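Local coordinates for tricorn protease (Thermoplasma acidophilum, PDB 1K32), which cleaves peptides as a serine protease, probably trimming the oligopeptides that the proteasome releases, at residues S75-A80 with G726-K731. Sequence-based numbering, arbitrary orientation.
Sequences SSLNTA and GTFTDK
The hairpin loop between antiparallel strands 66-73 and 79-86, within a blade of the beta propeller, is met at Ser75, Ser76 and Leu77 by the irregular segment 726-731, which comes between strand 723-724 and strand 741-746. The backbones are joined where Phe728 N donates to Ser75 O over 2.7 Å. Beside it, Ser76 OG donates to Gly726 O at 2.8 Å, in the carbonyl plane; with OG anti to its own carbonyl carbon (chi1 -61°), the short serine arm brings the hydroxyl to that oxygen. A water donates to the same Gly726 O and also hydrogen-bonds to Ser75 OG, so two donors grip one carbonyl. Glycine suits position 726 because, at its backbone angles, a side chain would collide with the carbonyl oxygen just before it and also be crowded by the Phe728 ring. Next to these bonds lies the apolar part: Leu77 crosses Phe728 at about a right angle, its CG 3.5 Å from Phe728 CB. Its two methyls diverge, CD1 reaching Phe728 CD1 at 3.8 Å and CD2 meeting Thr729 CG2 at 3.7 Å. Replacing Leu77 by an alanine removes both methyls and would probably open a gap between Phe728 CB and the Thr729 methyl. The other branch of Thr729 is polar: OG1, anti to the backbone N (chi1 177°), accepts from Lys731 N at 3.1 Å. Helix 702-714 adds Tyr703 against Leu77 and Arg702 and Ser706 against Phe728, while Lys731 NZ bonds to Asn51 O. The contact thus docks a beta-hairpin turn on an irregular segment that an ST turn shapes at Thr729.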
# COMPACT_ATOMS: atom_id res chain seq x y z
N SER A 75 10.21 14.89 44.71
CA SER A 75 11.03 16.05 44.32
C SER A 75 10.65 17.36 45.01
O SER A 75 11.52 18.10 45.46
CB SER A 75 11.02 16.23 42.81
OG SER A 75 9.73 16.60 42.37
N SER A 76 9.35 17.63 45.10
CA SER A 76 8.87 18.84 45.76
C SER A 76 8.43 18.62 47.22
O SER A 76 7.69 19.44 47.78
CB SER A 76 7.72 19.44 44.94
OG SER A 76 8.17 19.78 43.64
N LEU A 77 8.90 17.54 47.83
CA LEU A 77 8.56 17.22 49.21
C LEU A 77 7.04 17.24 49.38
O LEU A 77 6.51 17.75 50.37
CB LEU A 77 9.23 18.20 50.19
CG LEU A 77 10.76 18.40 50.05
CD1 LEU A 77 11.32 19.27 51.20
CD2 LEU A 77 11.43 17.04 50.06
N ASN A 78 6.33 16.68 48.40
CA ASN A 78 4.88 16.65 48.46
C ASN A 78 4.30 15.48 49.29
O ASN A 78 3.09 15.45 49.53
CB ASN A 78 4.28 16.65 47.04
CG ASN A 78 4.75 15.49 46.18
OD1 ASN A 78 3.95 14.86 45.49
ND2 ASN A 78 6.05 15.21 46.19
N THR A 79 5.14 14.54 49.73
CA THR A 79 4.65 13.43 50.55
C THR A 79 5.42 13.32 51.86
O THR A 79 6.58 13.71 51.94
CB THR A 79 4.72 12.05 49.83
OG1 THR A 79 6.08 11.71 49.55
CG2 THR A 79 3.92 12.07 48.50
N ALA A 80 4.77 12.79 52.89
CA ALA A 80 5.41 12.64 54.18
C ALA A 80 4.93 11.40 54.93
O ALA A 80 3.81 10.91 54.70
CB ALA A 80 5.16 13.89 55.05
N GLY A 726 9.88 22.95 42.57
CA GLY A 726 11.29 22.91 42.86
C GLY A 726 11.73 21.49 43.16
O GLY A 726 10.88 20.60 43.36
N THR A 727 13.04 21.26 43.18
CA THR A 727 13.62 19.95 43.44
C THR A 727 14.42 19.99 44.76
O THR A 727 15.44 20.68 44.86
CB THR A 727 14.51 19.50 42.25
OG1 THR A 727 13.69 19.32 41.09
CG2 THR A 727 15.23 18.21 42.54
N PHE A 728 13.93 19.26 45.75
CA PHE A 728 14.55 19.22 47.08
C PHE A 728 15.29 17.93 47.43
O PHE A 728 16.18 17.93 48.28
CB PHE A 728 13.48 19.46 48.15
CG PHE A 728 12.87 20.84 48.09
CD1 PHE A 728 13.15 21.77 49.08
CD2 PHE A 728 12.06 21.21 47.03
CE1 PHE A 728 12.62 23.05 49.02
CE2 PHE A 728 11.52 22.50 46.96
CZ PHE A 728 11.80 23.42 47.96
N THR A 729 14.93 16.83 46.77
CA THR A 729 15.54 15.53 47.04
C THR A 729 15.41 14.65 45.80
O THR A 729 14.65 14.96 44.90
CB THR A 729 14.80 14.83 48.21
OG1 THR A 729 15.35 13.52 48.42
CG2 THR A 729 13.32 14.68 47.90
N ASP A 730 16.17 13.56 45.75
CA ASP A 730 16.03 12.64 44.61
C ASP A 730 15.24 11.40 45.03
O ASP A 730 15.15 10.42 44.29
CB ASP A 730 17.40 12.22 44.06
CG ASP A 730 18.30 11.62 45.11
OD1 ASP A 730 17.80 10.98 46.06
OD2 ASP A 730 19.53 11.77 44.99
N LYS A 731 14.66 11.45 46.22
CA LYS A 731 13.87 10.33 46.75
C LYS A 731 12.46 10.25 46.15
O LYS A 731 11.72 11.25 46.13
CB LYS A 731 13.73 10.44 48.27
CG LYS A 731 15.03 10.40 49.06
CD LYS A 731 15.61 9.00 49.08
CE LYS A 731 16.78 8.92 50.06
NZ LYS A 731 17.33 7.55 50.14
O HOH W 1 9.46 18.98 41.19